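Local atomic coordinates of Nab2 (Chaetomium thermophilum, PDB entry 4LJ0), a protein that binds polyadenosine RNA through tandem CCCH zinc fingers, three of which make up this fragment. Residues R19-P24 and K38-K43; P25-G30 and N53-F58; K47-T52 and L59-Q64. All blocks are in the same frame, centred on the assembly; numbering follows the deposited sequence.

Contact 1: residues R19-P24 and K38-K43; sequences RHPTMP and KFTHLK. With ZN (zinc ion), chain F; ZN (zinc ion), chain G; ACT (acetate ion), chain J; nucleotides of chain E.
Phe39 and Thr40 leave the backbone of 38-43 on different errands, the ring going to RNA and the hydroxyl to segment 19-24. The Phe39 ring lies with one face against the adenine of A2 of chain E, C5 of the base standing 3.6 Å above the ring plane and displaced toward the rim, an offset stack. Its edge is turned to Pro24: Pro24 O sits near the ring plane, and Pro24 CD meets Phe39 CD1 at 4.0 Å as the proline crosses the phenyl obliquely. Thr40, by contrast, sends its CB toward 19-24, and OG1 makes the contact. With OG1 beside its own backbone N (chi1 -55°), the hydroxyl donates to Met23 O at 2.6 Å, while Thr40 N donates to Pro24 O at 2.9 Å with an N-H...O angle of 159°. One threonine thus engages two successive carbonyls, each approached from above its plane. The pairing joins two CCCH zinc fingers: His20 NE2 closes the Cys5, Cys11, Cys16 site, and His41 NE2 completes the one built by Cys26, Cys32 and Cys37. Met23 is folded at chi2 and chi3, so that its CG and CE both come to 3.6 Å from Lys38 O, the bent chain curling round that oxygen. Pro21 CB packs on Thr40 OG1 at 3.8 Å, and Trp8 of this fragment's first finger touches both residues.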
# COMPACT_ATOMS: atom_id res chain seq x y z
N ARG A 19 -5.01 10.66 -5.83
CA ARG A 19 -6.39 10.21 -5.95
C ARG A 19 -7.02 9.88 -4.60
O ARG A 19 -6.48 9.07 -3.84
CB ARG A 19 -6.45 8.98 -6.86
CG ARG A 19 -7.81 8.69 -7.46
CD ARG A 19 -7.78 7.38 -8.22
NE ARG A 19 -8.88 7.26 -9.17
CZ ARG A 19 -9.06 6.22 -9.98
NH1 ARG A 19 -8.21 5.19 -9.94
NH2 ARG A 19 -10.08 6.19 -10.82
N HIS A 20 -8.14 10.53 -4.30
CA HIS A 20 -8.96 10.17 -3.14
C HIS A 20 -10.27 9.59 -3.65
O HIS A 20 -10.87 10.13 -4.58
CB HIS A 20 -9.28 11.40 -2.29
CG HIS A 20 -8.07 12.06 -1.69
ND1 HIS A 20 -8.17 12.98 -0.67
CD2 HIS A 20 -6.75 11.92 -1.95
CE1 HIS A 20 -6.96 13.39 -0.34
NE2 HIS A 20 -6.08 12.76 -1.10
N PRO A 21 -10.73 8.47 -3.05
CA PRO A 21 -12.06 7.96 -3.39
C PRO A 21 -13.13 9.03 -3.22
O PRO A 21 -13.01 9.89 -2.34
CB PRO A 21 -12.28 6.83 -2.38
CG PRO A 21 -10.91 6.37 -2.05
CD PRO A 21 -10.03 7.58 -2.11
N THR A 22 -14.16 8.99 -4.06
CA THR A 22 -15.23 9.98 -3.99
C THR A 22 -16.02 9.85 -2.70
O THR A 22 -16.25 10.84 -2.00
CB THR A 22 -16.20 9.83 -5.18
OG1 THR A 22 -15.46 9.77 -6.41
CG2 THR A 22 -17.17 11.01 -5.24
N MET A 23 -16.42 8.63 -2.37
CA MET A 23 -17.27 8.39 -1.20
C MET A 23 -16.46 8.33 0.08
O MET A 23 -15.39 7.73 0.11
CB MET A 23 -18.03 7.08 -1.38
CG MET A 23 -19.01 7.11 -2.53
SD MET A 23 -20.27 8.36 -2.27
CE MET A 23 -21.26 7.56 -1.01
N PRO A 24 -16.98 8.94 1.16
CA PRO A 24 -16.25 8.88 2.43
C PRO A 24 -16.10 7.44 2.89
O PRO A 24 -16.86 6.58 2.45
CB PRO A 24 -17.15 9.65 3.41
CG PRO A 24 -18.19 10.32 2.59
CD PRO A 24 -18.31 9.55 1.33
N LYS A 38 -22.94 2.11 0.26
CA LYS A 38 -22.04 2.47 -0.83
C LYS A 38 -20.94 3.42 -0.37
O LYS A 38 -20.29 4.07 -1.19
CB LYS A 38 -22.81 3.12 -1.97
CG LYS A 38 -23.90 2.25 -2.58
CD LYS A 38 -23.32 1.05 -3.30
CE LYS A 38 -24.40 0.29 -4.05
NZ LYS A 38 -23.83 -0.78 -4.91
N PHE A 39 -20.73 3.52 0.93
CA PHE A 39 -19.58 4.25 1.43
C PHE A 39 -18.35 3.44 1.04
O PHE A 39 -18.47 2.27 0.70
CB PHE A 39 -19.66 4.44 2.94
CG PHE A 39 -20.69 5.45 3.37
CD1 PHE A 39 -20.43 6.81 3.25
CD2 PHE A 39 -21.91 5.05 3.89
CE1 PHE A 39 -21.37 7.74 3.65
CE2 PHE A 39 -22.85 5.98 4.29
CZ PHE A 39 -22.59 7.33 4.16
N THR A 40 -17.18 4.06 1.05
CA THR A 40 -15.96 3.34 0.68
C THR A 40 -15.58 2.38 1.79
O THR A 40 -15.37 2.78 2.93
CB THR A 40 -14.79 4.30 0.42
OG1 THR A 40 -15.19 5.27 -0.56
CG2 THR A 40 -13.57 3.53 -0.10
N HIS A 41 -15.49 1.10 1.44
CA HIS A 41 -15.09 0.09 2.40
C HIS A 41 -13.62 -0.25 2.22
O HIS A 41 -13.22 -0.75 1.17
CB HIS A 41 -15.97 -1.15 2.25
CG HIS A 41 -17.41 -0.87 2.53
ND1 HIS A 41 -18.34 -0.66 1.54
CD2 HIS A 41 -18.08 -0.73 3.70
CE1 HIS A 41 -19.52 -0.42 2.08
NE2 HIS A 41 -19.39 -0.46 3.39
N LEU A 42 -12.80 0.05 3.22
CA LEU A 42 -11.36 -0.19 3.11
C LEU A 42 -11.05 -1.67 3.05
O LEU A 42 -11.79 -2.51 3.58
CB LEU A 42 -10.61 0.43 4.29
CG LEU A 42 -10.84 1.91 4.61
CD1 LEU A 42 -9.69 2.44 5.46
CD2 LEU A 42 -11.01 2.75 3.37
N LYS A 43 -9.94 -1.99 2.40
CA LYS A 43 -9.43 -3.35 2.32
C LYS A 43 -8.18 -3.49 3.17
O LYS A 43 -7.68 -4.60 3.39
CB LYS A 43 -9.13 -3.70 0.86
CG LYS A 43 -10.35 -3.61 -0.03
CD LYS A 43 -10.07 -4.09 -1.44
CE LYS A 43 -11.34 -4.62 -2.08
NZ LYS A 43 -12.34 -3.55 -2.34
ZN ZN F . -4.37 12.89 -0.13
ZN ZN G . -20.65 0.23 4.90
C ACT J . -8.33 0.67 1.11
O ACT J . -8.03 1.72 1.70
OXT ACT J . -7.86 -0.38 1.60
CH3 ACT J . -9.20 0.65 -0.11
P A E 2 -19.48 14.44 7.58
OP1 A E 2 -20.37 15.39 8.29
OP2 A E 2 -18.08 14.83 7.27
O5' A E 2 -19.45 13.08 8.42
C5' A E 2 -19.63 11.83 7.77
C4' A E 2 -21.09 11.50 7.58
O4' A E 2 -21.21 10.21 6.93
C3' A E 2 -21.91 11.41 8.87
O3' A E 2 -23.24 11.87 8.64
C2' A E 2 -21.92 9.91 9.16
O2' A E 2 -23.00 9.47 9.95
C1' A E 2 -21.98 9.34 7.74
N9 A E 2 -21.43 7.98 7.62
C8 A E 2 -20.13 7.59 7.42
N7 A E 2 -19.98 6.29 7.35
C5 A E 2 -21.27 5.80 7.51
C6 A E 2 -21.80 4.49 7.54
N6 A E 2 -21.07 3.39 7.39
N1 A E 2 -23.13 4.36 7.72
C2 A E 2 -23.87 5.46 7.87
N3 A E 2 -23.49 6.74 7.86
C4 A E 2 -22.17 6.83 7.67

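Contact 2: residues P25-G30 and N53-F58; sequences PCRNGG and NRSCPF. With ZN (zinc ion), chain G; ZN (zinc ion), chain H; nucleotides of chain D; nucleotides of chain E.
Asn53 begins the second segment with an Asx turn, its OD1 accepting from Ser55 N at 3.0 Å, within the type I turn to Cys56. Ser55 then comes up against Arg27, its OG lying 3.6 Å from CD of the extended chain, and its CA-H meets Arg27 O. Arg27 N donates to N7 of A2 of chain E at 3.1 Å. At Cys56 the carbonyl and Arg27 O share a bridging water, while its sulfur binds the zinc of this fragment's third finger. Gly29 CA makes a CA-H...O contact with Cys56 O at 3.2 Å, and at its backbone angles a CB would collide with the preceding carbonyl O, which calls for glycine. Cys26 binds the second zinc, so two CCCH fingers meet, largely through backbone atoms. Pro57 sets CB against Pro25 CB at 3.7 Å and offers its CA-H to Cys26 O. Phe58 ends the segment, its O receiving a nearly straight bond from Gly30 N (2.9 Å, 176°). Its CB leads away from 25-30, and one ring face meets the adenine of A3 of chain D, C6 standing 3.4 Å above the phenyl centre. An alanine here would probably weaken adenine binding by removing this stacking surface.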
# COMPACT_ATOMS: atom_id res chain seq x y z
N PRO A 25 -15.14 7.17 3.78
CA PRO A 25 -14.95 5.81 4.29
C PRO A 25 -16.13 5.37 5.15
O PRO A 25 -16.70 6.20 5.85
CB PRO A 25 -13.67 5.92 5.12
CG PRO A 25 -13.64 7.34 5.57
CD PRO A 25 -14.23 8.13 4.44
N CYS A 26 -16.50 4.10 5.09
CA CYS A 26 -17.60 3.60 5.91
C CYS A 26 -17.17 3.47 7.36
O CYS A 26 -16.18 2.79 7.66
CB CYS A 26 -18.09 2.25 5.40
SG CYS A 26 -19.53 1.65 6.31
N ARG A 27 -17.92 4.10 8.26
CA ARG A 27 -17.60 4.08 9.68
C ARG A 27 -18.07 2.79 10.37
O ARG A 27 -17.92 2.65 11.58
CB ARG A 27 -18.23 5.28 10.40
CG ARG A 27 -17.64 6.64 10.03
CD ARG A 27 -18.01 7.66 11.11
NE ARG A 27 -18.10 9.04 10.62
CZ ARG A 27 -17.06 9.86 10.49
NH1 ARG A 27 -15.83 9.45 10.81
NH2 ARG A 27 -17.24 11.09 10.04
N ASN A 28 -18.65 1.87 9.60
CA ASN A 28 -18.94 0.53 10.11
C ASN A 28 -17.72 -0.38 9.99
O ASN A 28 -17.72 -1.51 10.47
CB ASN A 28 -20.10 -0.12 9.36
CG ASN A 28 -21.43 0.55 9.62
OD1 ASN A 28 -21.63 1.17 10.66
ND2 ASN A 28 -22.35 0.43 8.67
N GLY A 29 -16.67 0.13 9.34
CA GLY A 29 -15.48 -0.66 9.07
C GLY A 29 -15.50 -1.28 7.68
O GLY A 29 -16.54 -1.29 7.02
N GLY A 30 -14.36 -1.81 7.25
CA GLY A 30 -14.27 -2.47 5.97
C GLY A 30 -15.14 -3.71 5.91
O GLY A 30 -15.56 -4.13 4.83
N ASN A 53 -11.83 1.69 18.45
CA ASN A 53 -12.40 2.83 17.75
C ASN A 53 -13.67 2.37 17.04
O ASN A 53 -13.61 1.66 16.04
CB ASN A 53 -11.39 3.39 16.75
CG ASN A 53 -11.95 4.53 15.91
OD1 ASN A 53 -13.10 4.94 16.09
ND2 ASN A 53 -11.14 5.04 15.00
N ARG A 54 -14.83 2.76 17.55
CA ARG A 54 -16.09 2.24 17.03
C ARG A 54 -16.52 2.89 15.71
O ARG A 54 -17.52 2.50 15.12
CB ARG A 54 -17.19 2.32 18.08
CG ARG A 54 -17.07 1.24 19.16
CD ARG A 54 -16.22 1.69 20.35
NE ARG A 54 -15.79 0.56 21.17
CZ ARG A 54 -15.25 0.65 22.38
NH1 ARG A 54 -15.07 1.84 22.95
NH2 ARG A 54 -14.90 -0.45 23.03
N SER A 55 -15.74 3.87 15.24
CA SER A 55 -15.91 4.42 13.89
C SER A 55 -14.70 4.12 13.01
O SER A 55 -14.46 4.79 12.00
CB SER A 55 -16.17 5.93 13.94
OG SER A 55 -17.50 6.21 14.33
N CYS A 56 -13.94 3.10 13.38
CA CYS A 56 -12.75 2.71 12.62
C CYS A 56 -13.15 2.27 11.21
O CYS A 56 -13.97 1.36 11.07
CB CYS A 56 -12.01 1.57 13.33
SG CYS A 56 -10.44 1.11 12.56
N PRO A 57 -12.57 2.90 10.17
CA PRO A 57 -12.94 2.55 8.79
C PRO A 57 -12.15 1.37 8.23
O PRO A 57 -12.46 0.87 7.16
CB PRO A 57 -12.58 3.81 8.02
CG PRO A 57 -11.42 4.37 8.76
CD PRO A 57 -11.69 4.08 10.21
N PHE A 58 -11.12 0.94 8.95
CA PHE A 58 -10.28 -0.13 8.44
C PHE A 58 -10.97 -1.48 8.52
O PHE A 58 -12.09 -1.60 9.04
CB PHE A 58 -8.94 -0.11 9.16
CG PHE A 58 -8.11 1.10 8.82
CD1 PHE A 58 -8.21 2.26 9.56
CD2 PHE A 58 -7.25 1.08 7.73
CE1 PHE A 58 -7.45 3.37 9.24
CE2 PHE A 58 -6.50 2.19 7.40
CZ PHE A 58 -6.60 3.34 8.16
ZN ZN G . -20.65 0.23 4.90
ZN ZN H . -10.03 -0.75 13.81
P A D 3 -2.19 10.26 12.54
OP1 A D 3 -3.09 10.61 13.66
OP2 A D 3 -0.78 9.87 12.82
O5' A D 3 -2.85 9.06 11.71
C5' A D 3 -4.27 8.96 11.58
C4' A D 3 -4.87 7.96 12.54
O4' A D 3 -5.22 6.74 11.83
C3' A D 3 -3.97 7.54 13.71
O3' A D 3 -4.74 7.45 14.92
C2' A D 3 -3.49 6.15 13.30
O2' A D 3 -3.14 5.30 14.37
C1' A D 3 -4.70 5.63 12.53
N9 A D 3 -4.39 4.54 11.59
C8 A D 3 -3.51 4.53 10.53
N7 A D 3 -3.45 3.38 9.91
C5 A D 3 -4.33 2.56 10.61
C6 A D 3 -4.73 1.22 10.46
N6 A D 3 -4.27 0.40 9.51
N1 A D 3 -5.63 0.73 11.33
C2 A D 3 -6.11 1.53 12.28
N3 A D 3 -5.82 2.81 12.52
C4 A D 3 -4.92 3.27 11.64
P A E 2 -19.48 14.44 7.58
OP1 A E 2 -20.37 15.39 8.29
OP2 A E 2 -18.08 14.83 7.27
O5' A E 2 -19.45 13.08 8.42
C5' A E 2 -19.63 11.83 7.77
C4' A E 2 -21.09 11.50 7.58
O4' A E 2 -21.21 10.21 6.93
C3' A E 2 -21.91 11.41 8.87
O3' A E 2 -23.24 11.87 8.64
C2' A E 2 -21.92 9.91 9.16
O2' A E 2 -23.00 9.47 9.95
C1' A E 2 -21.98 9.34 7.74
N9 A E 2 -21.43 7.98 7.62
C8 A E 2 -20.13 7.59 7.42
N7 A E 2 -19.98 6.29 7.35
C5 A E 2 -21.27 5.80 7.51
C6 A E 2 -21.80 4.49 7.54
N6 A E 2 -21.07 3.39 7.39
N1 A E 2 -23.13 4.36 7.72
C2 A E 2 -23.87 5.46 7.87
N3 A E 2 -23.49 6.74 7.86
C4 A E 2 -22.17 6.83 7.67
O HOH W 1 -16.09 0.89 12.53

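Contact 3: residues K47-T52 and L59-Q64; sequences KFRPCT and LHEEGQ. With ZN (zinc ion), chain H; nucleotides of chain D.
The zinc site of this fragment's third finger, with the adenine site beside it, is built on this contact: Cys51 SG and His60 NE2 bind the metal from opposite segments, and Cys46 and Cys56 complete the set. His60 ND1 hydrogen-bonds to Glu31. Gln64 does most of the joining. Its chain, extended with CG anti to the backbone N, carries NE2 to Phe48 O at 2.9 Å, almost straight (175°), with the acceptor in the amide plane; NE2 also bonds to Cys46 O. The amide's OE1 accepts from Glu61 N at 3.0 Å, fixing both ends, and Gln64 O receives Cys51 N. These bonds tie the C-terminal type II turn 61-64 to the loop 47-52 of the CCCH finger. The Arg49 guanidinium lies almost parallel to that amide, planes 17° apart, with Gln64 CD 3.7 Å above its plane. From there NH2 forms a salt bridge with Glu61 OE1 at 3.2 Å, meeting it from above the carboxylate plane. C5 of A4 of chain D stands 3.3 Å over the centre of one Phe48 face, with Lys47 CG on the opposite face; A4 N6 donates to Cys51 SG at 3.0 Å, and its N1 accepts from Thr52 N.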
# COMPACT_ATOMS: atom_id res chain seq x y z
N LYS A 47 -4.84 -2.25 12.35
CA LYS A 47 -3.60 -2.70 12.98
C LYS A 47 -3.75 -2.90 14.49
O LYS A 47 -2.86 -3.46 15.13
CB LYS A 47 -2.47 -1.70 12.71
CG LYS A 47 -2.70 -0.33 13.34
CD LYS A 47 -1.61 0.66 12.94
CE LYS A 47 -1.87 2.03 13.56
NZ LYS A 47 -0.78 3.01 13.28
N PHE A 48 -4.87 -2.46 15.05
CA PHE A 48 -5.07 -2.52 16.50
C PHE A 48 -5.71 -3.83 16.94
O PHE A 48 -6.68 -4.30 16.35
CB PHE A 48 -5.94 -1.34 16.96
CG PHE A 48 -5.28 -0.01 16.77
CD1 PHE A 48 -4.42 0.49 17.73
CD2 PHE A 48 -5.53 0.74 15.63
CE1 PHE A 48 -3.82 1.72 17.56
CE2 PHE A 48 -4.92 1.97 15.46
CZ PHE A 48 -4.07 2.46 16.42
N ARG A 49 -5.15 -4.42 18.00
CA ARG A 49 -5.66 -5.67 18.55
C ARG A 49 -5.69 -5.61 20.07
O ARG A 49 -4.66 -5.76 20.72
CB ARG A 49 -4.79 -6.84 18.09
CG ARG A 49 -4.88 -7.11 16.61
CD ARG A 49 -4.31 -8.47 16.24
NE ARG A 49 -4.48 -8.75 14.81
CZ ARG A 49 -5.57 -9.28 14.27
NH1 ARG A 49 -6.61 -9.61 15.03
NH2 ARG A 49 -5.62 -9.49 12.96
N PRO A 50 -6.88 -5.38 20.65
CA PRO A 50 -8.17 -5.14 19.99
C PRO A 50 -8.29 -3.71 19.48
O PRO A 50 -7.60 -2.82 19.97
CB PRO A 50 -9.18 -5.37 21.12
CG PRO A 50 -8.45 -4.99 22.34
CD PRO A 50 -7.02 -5.41 22.12
N CYS A 51 -9.16 -3.50 18.49
CA CYS A 51 -9.51 -2.16 18.04
C CYS A 51 -10.72 -1.67 18.82
O CYS A 51 -11.74 -2.34 18.88
CB CYS A 51 -9.82 -2.14 16.55
SG CYS A 51 -10.51 -0.57 15.97
N THR A 52 -10.59 -0.49 19.43
CA THR A 52 -11.66 0.07 20.25
C THR A 52 -12.18 1.40 19.70
O THR A 52 -12.89 2.13 20.38
CB THR A 52 -11.20 0.27 21.70
OG1 THR A 52 -10.06 1.14 21.72
CG2 THR A 52 -10.83 -1.06 22.32
N LEU A 59 -10.33 -2.51 7.98
CA LEU A 59 -10.92 -3.83 7.86
C LEU A 59 -10.58 -4.68 9.08
O LEU A 59 -9.41 -4.86 9.41
CB LEU A 59 -10.40 -4.50 6.58
CG LEU A 59 -10.86 -5.92 6.26
CD1 LEU A 59 -12.36 -5.95 5.98
CD2 LEU A 59 -10.09 -6.47 5.07
N HIS A 60 -11.61 -5.20 9.74
CA HIS A 60 -11.44 -6.00 10.95
C HIS A 60 -11.79 -7.46 10.72
O HIS A 60 -12.66 -7.78 9.91
CB HIS A 60 -12.30 -5.43 12.07
CG HIS A 60 -12.04 -3.98 12.35
ND1 HIS A 60 -12.67 -2.96 11.68
CD2 HIS A 60 -11.18 -3.39 13.21
CE1 HIS A 60 -12.23 -1.80 12.12
NE2 HIS A 60 -11.32 -2.03 13.05
N GLU A 61 -11.12 -8.34 11.45
CA GLU A 61 -11.43 -9.77 11.46
C GLU A 61 -12.41 -10.06 12.59
O GLU A 61 -12.60 -9.23 13.48
CB GLU A 61 -10.17 -10.59 11.67
CG GLU A 61 -9.13 -10.42 10.58
CD GLU A 61 -7.88 -11.26 10.82
OE1 GLU A 61 -7.69 -11.72 11.97
OE2 GLU A 61 -7.10 -11.45 9.87
N GLU A 62 -13.02 -11.25 12.57
CA GLU A 62 -13.94 -11.63 13.64
C GLU A 62 -13.18 -11.73 14.96
O GLU A 62 -12.19 -12.45 15.07
CB GLU A 62 -14.65 -12.96 13.31
CG GLU A 62 -13.74 -14.17 13.21
CD GLU A 62 -14.50 -15.43 12.83
OE1 GLU A 62 -13.87 -16.40 12.36
OE2 GLU A 62 -15.74 -15.45 13.00
N GLY A 63 -13.64 -10.97 15.95
CA GLY A 63 -13.04 -10.98 17.27
C GLY A 63 -12.01 -9.88 17.48
O GLY A 63 -11.52 -9.69 18.59
N GLN A 64 -11.67 -9.16 16.42
CA GLN A 64 -10.67 -8.10 16.51
C GLN A 64 -11.22 -6.86 17.21
O GLN A 64 -10.47 -6.08 17.81
CB GLN A 64 -10.15 -7.72 15.13
CG GLN A 64 -9.08 -6.64 15.16
CD GLN A 64 -8.39 -6.44 13.83
OE1 GLN A 64 -8.77 -7.04 12.82
NE2 GLN A 64 -7.37 -5.60 13.81
ZN ZN H . -10.03 -0.75 13.81
P A D 4 -4.32 8.30 16.22
OP1 A D 4 -5.53 9.03 16.68
OP2 A D 4 -3.07 9.06 15.95
O5' A D 4 -3.95 7.20 17.31
C5' A D 4 -3.19 7.56 18.46
C4' A D 4 -3.30 6.52 19.54
O4' A D 4 -4.70 6.27 19.84
C3' A D 4 -2.75 5.14 19.21
O3' A D 4 -1.34 5.06 19.36
C2' A D 4 -3.52 4.23 20.15
O2' A D 4 -2.99 4.29 21.47
C1' A D 4 -4.90 4.90 20.14
N9 A D 4 -5.78 4.32 19.12
C8 A D 4 -6.04 4.81 17.86
N7 A D 4 -6.86 4.07 17.16
C5 A D 4 -7.15 3.01 18.01
C6 A D 4 -7.97 1.87 17.86
N6 A D 4 -8.66 1.62 16.75
N1 A D 4 -8.04 1.01 18.89
C2 A D 4 -7.34 1.27 20.00
N3 A D 4 -6.54 2.31 20.27
C4 A D 4 -6.49 3.14 19.22
P A D 3 -2.19 10.26 12.54
OP1 A D 3 -3.09 10.61 13.66
OP2 A D 3 -0.78 9.87 12.82
O5' A D 3 -2.85 9.06 11.71
C5' A D 3 -4.27 8.96 11.58
C4' A D 3 -4.87 7.96 12.54
O4' A D 3 -5.22 6.74 11.83
C3' A D 3 -3.97 7.54 13.71
O3' A D 3 -4.74 7.45 14.92
C2' A D 3 -3.49 6.15 13.30
O2' A D 3 -3.14 5.30 14.37
C1' A D 3 -4.70 5.63 12.53
N9 A D 3 -4.39 4.54 11.59
C8 A D 3 -3.51 4.53 10.53
N7 A D 3 -3.45 3.38 9.91
C5 A D 3 -4.33 2.56 10.61
C6 A D 3 -4.73 1.22 10.46
N6 A D 3 -4.27 0.40 9.51
N1 A D 3 -5.63 0.73 11.33
C2 A D 3 -6.11 1.53 12.28
N3 A D 3 -5.82 2.81 12.52
C4 A D 3 -4.92 3.27 11.64

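Overall arrangement
Contact 1 lies at the surface, whereas contacts 2 and 3 are partly buried. Contacts 1 and 2 link different fingers, and contact 3 works inside the fragment's third finger alone. Contact 1 relies on a threonine and two carbonyls, contact 2 on backbone, glycine and proline packing with a bridging water, and contact 3 on side-chain amide and charged groups. Contacts 1 and 2 share the second finger's zinc and are joined by a probable Thr40 O to Cys26 N hydrogen bond (2.8 Å); contacts 2 and 3 share the third. Contacts 1 and 3 sit on opposite sides of the chain's centre, about 20 Å apart between centres. Only in contact 3 do both segments bind the same zinc.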